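Local atomic coordinates of 3-deoxy-D-manno-octulosonate 8-phosphate phosphatase KdsC (PDB entry 4HGP), a protein that hydrolyses 3-deoxy-D-manno-octulosonate 8-phosphate to 3-deoxy-D-manno-octulosonate and inorganic phosphate, using magnesium, in lipopolysaccharide biosynthesis. Residues A[13-18]-A[56-61]; A[103-108]-A[122-127]. One frame throughout, in Å; residues are numbered along the deposited sequence.

Contact 1 of 2, residues A[13-18]-A[56-61]; sequences TDVDGV and VLSGRD. With MG (magnesium ion), chain B; VN4 (oxido(dioxo)vanadium), chain C; KDO (3-deoxy-alpha-D-manno-oct-2-ulopyranosonic acid), chain D.
Leu57 N donates to Thr13 O over 2.9 Å, nearly straight at the hydrogen (172°), and this bond pairs the parallel strands 10-13 and 53-57. One residue on, the CA-H of Asp14 points almost straight at Leu57 O. From here the side chain of Asp14 can be followed outward. Its CB lies 3.9 Å from Leu57 O; CG, held anti to the backbone N (chi1 173°), is carried toward the magnesium ion and VN4; there the carboxylate divides, OD1 reaching the vanadium of VN4 at 2.1 Å and OD2 binding the magnesium ion. The metal also takes the carbonyl O of Asp16, an arrangement that fits the DxDx(T/V) motif of the HAD fold; in HAD phosphatases the first aspartate is the nucleophile, and vanadium on OD1 is consistent with a mimic of the phosphoryl group in transfer. Backbone amides grip the vanadate: Val15 N and Asp16 N both donate to VN4 O1, the latter at 164°, while Gly59 N donates to VN4 O3. Val15 CG2 meets Val56 CG1 at 3.4 Å, tighter than is usual for two carbons. Water 1 donates to both Asp16 OD2 and Ser58 OG, joining the loops. Arg60 bends at chi3, and its NH1 comes within 2.7 Å of KDO O1A, while Glu31 forms a salt bridge with Arg60 NE, and Lys34 with Asp16 OD1.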
loop_
_atom_site.group_PDB
_atom_site.type_symbol
_atom_site.label_atom_id
_atom_site.label_comp_id
_atom_site.label_asym_id
_atom_site.label_seq_id
_atom_site.Cartn_x
_atom_site.Cartn_y
_atom_site.Cartn_z
ATOM N N THR A 13 14.671 2.769 -17.983
ATOM C CA THR A 13 13.765 3.097 -16.891
ATOM C C THR A 13 14.465 3.277 -15.547
ATOM O O THR A 13 15.379 2.538 -15.189
ATOM C CB THR A 13 12.627 2.058 -16.762
ATOM O OG1 THR A 13 11.678 2.493 -15.779
ATOM C CG2 THR A 13 13.173 0.675 -16.385
ATOM N N ASP A 14 14.024 4.291 -14.819
ATOM C CA ASP A 14 14.383 4.459 -13.428
ATOM C C ASP A 14 13.597 3.428 -12.603
ATOM O O ASP A 14 12.602 2.892 -13.076
ATOM C CB ASP A 14 14.018 5.870 -12.999
ATOM C CG ASP A 14 14.191 6.074 -11.536
ATOM O OD1 ASP A 14 15.276 5.725 -11.037
ATOM O OD2 ASP A 14 13.234 6.538 -10.885
ATOM N N VAL A 15 14.037 3.136 -11.382
ATOM C CA VAL A 15 13.352 2.120 -10.581
ATOM C C VAL A 15 12.443 2.697 -9.512
ATOM O O VAL A 15 11.227 2.475 -9.523
ATOM C CB VAL A 15 14.343 1.167 -9.903
ATOM C CG1 VAL A 15 13.600 0.070 -9.148
ATOM C CG2 VAL A 15 15.305 0.598 -10.931
ATOM N N ASP A 16 13.037 3.404 -8.559
ATOM C CA ASP A 16 12.262 3.868 -7.417
ATOM C C ASP A 16 11.326 4.979 -7.859
ATOM O O ASP A 16 11.768 6.006 -8.401
ATOM C CB ASP A 16 13.173 4.330 -6.271
ATOM C CG ASP A 16 14.194 3.278 -5.873
ATOM O OD1 ASP A 16 13.777 2.199 -5.396
ATOM O OD2 ASP A 16 15.413 3.527 -6.032
ATOM N N GLY A 17 10.031 4.754 -7.650
ATOM C CA GLY A 17 9.012 5.724 -8.010
ATOM C C GLY A 17 8.538 5.603 -9.449
ATOM O O GLY A 17 7.697 6.380 -9.907
ATOM N N VAL A 18 9.073 4.623 -10.165
ATOM C CA VAL A 18 8.616 4.330 -11.519
ATOM C C VAL A 18 8.172 2.876 -11.607
ATOM O O VAL A 18 6.998 2.594 -11.861
ATOM C CB VAL A 18 9.692 4.636 -12.579
ATOM C CG1 VAL A 18 9.333 3.983 -13.922
ATOM C CG2 VAL A 18 9.831 6.144 -12.740
ATOM N N VAL A 56 17.813 -0.572 -17.292
ATOM C CA VAL A 56 17.495 -0.009 -16.000
ATOM C C VAL A 56 18.598 0.942 -15.570
ATOM O O VAL A 56 19.775 0.635 -15.711
ATOM C CB VAL A 56 17.315 -1.119 -14.965
ATOM C CG1 VAL A 56 17.192 -0.533 -13.584
ATOM C CG2 VAL A 56 16.101 -1.942 -15.312
ATOM N N LEU A 57 18.205 2.112 -15.072
ATOM C CA LEU A 57 19.140 3.111 -14.576
ATOM C C LEU A 57 18.652 3.633 -13.228
ATOM O O LEU A 57 17.630 4.315 -13.156
ATOM C CB LEU A 57 19.268 4.260 -15.580
ATOM C CG LEU A 57 20.270 5.373 -15.272
ATOM C CD1 LEU A 57 21.642 4.795 -14.950
ATOM C CD2 LEU A 57 20.346 6.338 -16.439
ATOM N N SER A 58 19.390 3.309 -12.170
ATOM C CA SER A 58 18.973 3.628 -10.806
ATOM C C SER A 58 20.101 4.238 -9.985
ATOM O O SER A 58 21.250 3.822 -10.097
ATOM C CB SER A 58 18.456 2.365 -10.103
ATOM O OG SER A 58 18.058 2.637 -8.772
ATOM N N GLY A 59 19.766 5.219 -9.154
ATOM C CA GLY A 59 20.724 5.812 -8.241
ATOM C C GLY A 59 20.967 4.949 -7.016
ATOM O O GLY A 59 21.829 5.252 -6.189
ATOM N N ARG A 60 20.189 3.878 -6.890
ATOM C CA ARG A 60 20.373 2.901 -5.821
ATOM C C ARG A 60 20.702 1.527 -6.392
ATOM O O ARG A 60 20.336 1.206 -7.524
ATOM C CB ARG A 60 19.117 2.790 -4.943
ATOM C CG ARG A 60 18.684 4.081 -4.281
ATOM C CD ARG A 60 17.684 3.793 -3.180
ATOM N NE ARG A 60 18.293 2.984 -2.131
ATOM C CZ ARG A 60 18.903 3.479 -1.062
ATOM N NH1 ARG A 60 18.978 4.794 -0.882
ATOM N NH2 ARG A 60 19.440 2.658 -0.172
ATOM N N ASP A 61 21.394 0.720 -5.594
ATOM C CA ASP A 61 21.730 -0.645 -5.976
ATOM C C ASP A 61 21.398 -1.558 -4.807
ATOM O O ASP A 61 21.560 -1.174 -3.647
ATOM C CB ASP A 61 23.218 -0.760 -6.313
ATOM C CG ASP A 61 23.575 -2.088 -6.983
ATOM O OD1 ASP A 61 22.729 -2.998 -6.996
ATOM O OD2 ASP A 61 24.708 -2.220 -7.499
HETATM MG MG MG B . 12.921 7.568 -9.180
HETATM V V VN4 C . 15.816 5.817 -9.007
HETATM O O1 VN4 C . 15.739 3.751 -9.170
HETATM O O2 VN4 C . 14.193 6.942 -8.345
HETATM O O3 VN4 C . 17.497 6.788 -9.776
HETATM C C1 KDO D . 16.584 7.734 -0.747
HETATM O O1A KDO D . 17.168 6.724 -0.286
HETATM O O1B KDO D . 15.438 8.029 -0.331
HETATM C C2 KDO D . 17.227 8.580 -1.801
HETATM O O2 KDO D . 16.256 9.644 -2.164
HETATM C C3 KDO D . 18.205 9.080 -1.374
HETATM C C4 KDO D . 19.033 9.610 -2.192
HETATM O O4 KDO D . 20.415 9.318 -1.621
HETATM C C5 KDO D . 19.113 9.104 -3.585
HETATM O O5 KDO D . 20.062 8.141 -3.535
HETATM C C6 KDO D . 17.805 8.538 -4.362
HETATM O O6 KDO D . 17.516 7.755 -3.035
HETATM C C7 KDO D . 17.948 7.775 -5.389
HETATM O O7 KDO D . 19.200 7.042 -5.287
HETATM C C8 KDO D . 17.903 8.593 -6.734
HETATM O O8 KDO D . 17.658 7.893 -7.904
HETATM O O HOH W 1 16.623 1.167 -6.767
HETATM O O HOH W 2 12.634 8.508 -7.359
HETATM O O HOH W 3 14.149 9.096 -9.836
#

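Contact 2 of 2, residues A[103-108]-A[122-127]; sequences AYIGDD and FAVADA. With MG (magnesium ion), chain B.
Phe122 has its CG anti to the carbonyl carbon (chi1 -66°), which swings the ring back along the neighbouring strand until CE1 lies 4.1 Å from Ala103 CB; Ile105 CG1, anti to the backbone N (chi1 175°), leads off obliquely to the ring, CD1 ending near Val124 CG1. At the base of the two side chains Ile105 CB and Phe122 CB are 4.0 Å apart. Tyr104 O sits in the plane of the Phe122 ring, at its edge, and accepts Phe122 N at 2.8 Å. Gly106 N then donates to Phe122 O at 165°, and a weak bond from Val124 N to Gly106 O completes the parallel Gly106-Ala123 pairing. These strands flank helix 112-117 in a beta-alpha-beta unit of the Rossmann-like HAD core, and Met151 of helix 147-158 packs on both Ile105 and Phe122. Past Gly106 the strand gives way to Asp107, whose CB rests 3.6 Å from Val124 CG2. A type I turn from Val124 to Ala127 then sets Ala127 CB 3.8 Å from Asp107 O, a buried carbonyl for which the model provides no partner. Asp107 OD1 binds magnesium at 2.0 Å, whereas OD2 takes a weak bond from metal-bound water 2 and a salt bridge from Arg39 of the second subunit. With metal and arginine on different oxygens, the rotation of the carboxylate is fixed from both subunits.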
loop_
_atom_site.group_PDB
_atom_site.type_symbol
_atom_site.label_atom_id
_atom_site.label_comp_id
_atom_site.label_asym_id
_atom_site.label_seq_id
_atom_site.Cartn_x
_atom_site.Cartn_y
_atom_site.Cartn_z
ATOM N N ALA A 103 13.939 6.081 -25.382
ATOM C CA ALA A 103 12.946 6.660 -24.477
ATOM C C ALA A 103 13.313 6.424 -23.013
ATOM O O ALA A 103 13.811 5.355 -22.659
ATOM C CB ALA A 103 11.572 6.091 -24.768
ATOM N N TYR A 104 13.067 7.423 -22.165
ATOM C CA TYR A 104 13.394 7.323 -20.742
ATOM C C TYR A 104 12.168 7.660 -19.917
ATOM O O TYR A 104 11.423 8.571 -20.254
ATOM C CB TYR A 104 14.539 8.275 -20.358
ATOM C CG TYR A 104 15.014 8.132 -18.919
ATOM C CD1 TYR A 104 16.047 7.261 -18.596
ATOM C CD2 TYR A 104 14.428 8.864 -17.883
ATOM C CE1 TYR A 104 16.489 7.120 -17.288
ATOM C CE2 TYR A 104 14.861 8.723 -16.571
ATOM C CZ TYR A 104 15.898 7.849 -16.280
ATOM O OH TYR A 104 16.352 7.690 -14.986
ATOM N N ILE A 105 11.971 6.933 -18.826
ATOM C CA ILE A 105 10.854 7.206 -17.929
ATOM C C ILE A 105 11.359 7.392 -16.489
ATOM O O ILE A 105 12.072 6.536 -15.957
ATOM C CB ILE A 105 9.791 6.099 -18.042
ATOM C CG1 ILE A 105 8.662 6.302 -17.024
ATOM C CG2 ILE A 105 10.436 4.731 -17.903
ATOM C CD1 ILE A 105 7.514 5.330 -17.188
ATOM N N GLY A 106 11.013 8.528 -15.881
ATOM C CA GLY A 106 11.502 8.874 -14.551
ATOM C C GLY A 106 10.440 9.508 -13.669
ATOM O O GLY A 106 9.294 9.624 -14.082
ATOM N N ASP A 107 10.810 9.924 -12.459
ATOM C CA ASP A 107 9.849 10.551 -11.548
ATOM C C ASP A 107 10.381 11.700 -10.699
ATOM O O ASP A 107 9.610 12.323 -9.973
ATOM C CB ASP A 107 9.282 9.510 -10.581
ATOM C CG ASP A 107 10.258 9.166 -9.469
ATOM O OD1 ASP A 107 11.214 8.423 -9.753
ATOM O OD2 ASP A 107 10.084 9.635 -8.321
ATOM N N ASP A 108 11.682 11.964 -10.738
ATOM C CA ASP A 108 12.255 12.947 -9.825
ATOM C C ASP A 108 13.437 13.688 -10.449
ATOM O O ASP A 108 13.863 13.377 -11.560
ATOM C CB ASP A 108 12.641 12.282 -8.492
ATOM C CG ASP A 108 12.726 13.270 -7.329
ATOM O OD1 ASP A 108 12.250 14.419 -7.462
ATOM O OD2 ASP A 108 13.260 12.880 -6.266
ATOM N N PHE A 122 9.261 10.343 -20.538
ATOM C CA PHE A 122 7.969 10.152 -19.873
ATOM C C PHE A 122 8.074 10.436 -18.379
ATOM O O PHE A 122 9.094 10.136 -17.751
ATOM C CB PHE A 122 7.508 8.710 -20.030
ATOM C CG PHE A 122 7.185 8.319 -21.444
ATOM C CD1 PHE A 122 8.178 7.845 -22.291
ATOM C CD2 PHE A 122 5.887 8.405 -21.922
ATOM C CE1 PHE A 122 7.883 7.462 -23.596
ATOM C CE2 PHE A 122 5.586 8.022 -23.227
ATOM C CZ PHE A 122 6.585 7.556 -24.061
ATOM N N ALA A 123 7.010 10.986 -17.801
ATOM C CA ALA A 123 6.936 11.148 -16.357
ATOM C C ALA A 123 5.766 10.329 -15.835
ATOM O O ALA A 123 4.726 10.260 -16.479
ATOM C CB ALA A 123 6.769 12.615 -15.982
ATOM N N VAL A 124 5.943 9.695 -14.679
ATOM C CA VAL A 124 4.828 9.017 -14.022
ATOM C C VAL A 124 3.838 10.057 -13.512
ATOM O O VAL A 124 4.189 11.218 -13.355
ATOM C CB VAL A 124 5.292 8.128 -12.852
ATOM C CG1 VAL A 124 6.198 6.987 -13.353
ATOM C CG2 VAL A 124 5.971 8.960 -11.784
ATOM N N ALA A 125 2.598 9.643 -13.261
ATOM C CA ALA A 125 1.525 10.582 -12.909
ATOM C C ALA A 125 1.770 11.362 -11.612
ATOM O O ALA A 125 1.334 12.502 -11.486
ATOM C CB ALA A 125 0.182 9.854 -12.834
ATOM N N ASP A 126 2.456 10.743 -10.653
ATOM C CA ASP A 126 2.686 11.373 -9.352
ATOM C C ASP A 126 4.016 12.142 -9.266
ATOM O O ASP A 126 4.444 12.553 -8.182
ATOM C CB ASP A 126 2.541 10.361 -8.203
ATOM C CG ASP A 126 3.335 9.081 -8.421
ATOM O OD1 ASP A 126 3.414 8.587 -9.561
ATOM O OD2 ASP A 126 3.882 8.561 -7.434
ATOM N N ALA A 127 4.649 12.337 -10.418
ATOM C CA ALA A 127 5.863 13.137 -10.514
ATOM C C ALA A 127 5.580 14.597 -10.192
ATOM O O ALA A 127 4.483 15.085 -10.455
ATOM C CB ALA A 127 6.476 13.013 -11.922
HETATM MG MG MG B . 12.921 7.568 -9.180
HETATM O O HOH W 2 12.634 8.508 -7.359
HETATM O O HOH W 3 14.149 9.096 -9.836
#

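How the contacts relate
Contact 1 closes before contact 2 opens along the chain; their centres lie about 11 Å apart, and both reach one parallel sheet. Contact 1 joins strand 53-57 to 10-13 and contact 2 joins 102-106 to 120-123, four neighbouring strands across the sheet. Between the contacts, strands 10-13 and 102-106 meet through a probable hydrogen bond from Asp14 N to Ile105 O (3.2 Å) and through Thr13 OG1 packing on Ile105 CG2. Beyond the strands Asp14 OD2 and Asp107 OD1 approach to 3.0 Å, like charges reconciled by the shared magnesium ion, whose waters 2 and 3 also belong to both contacts. The second subunit reaches both, consistent with an active site completed within the tetramer.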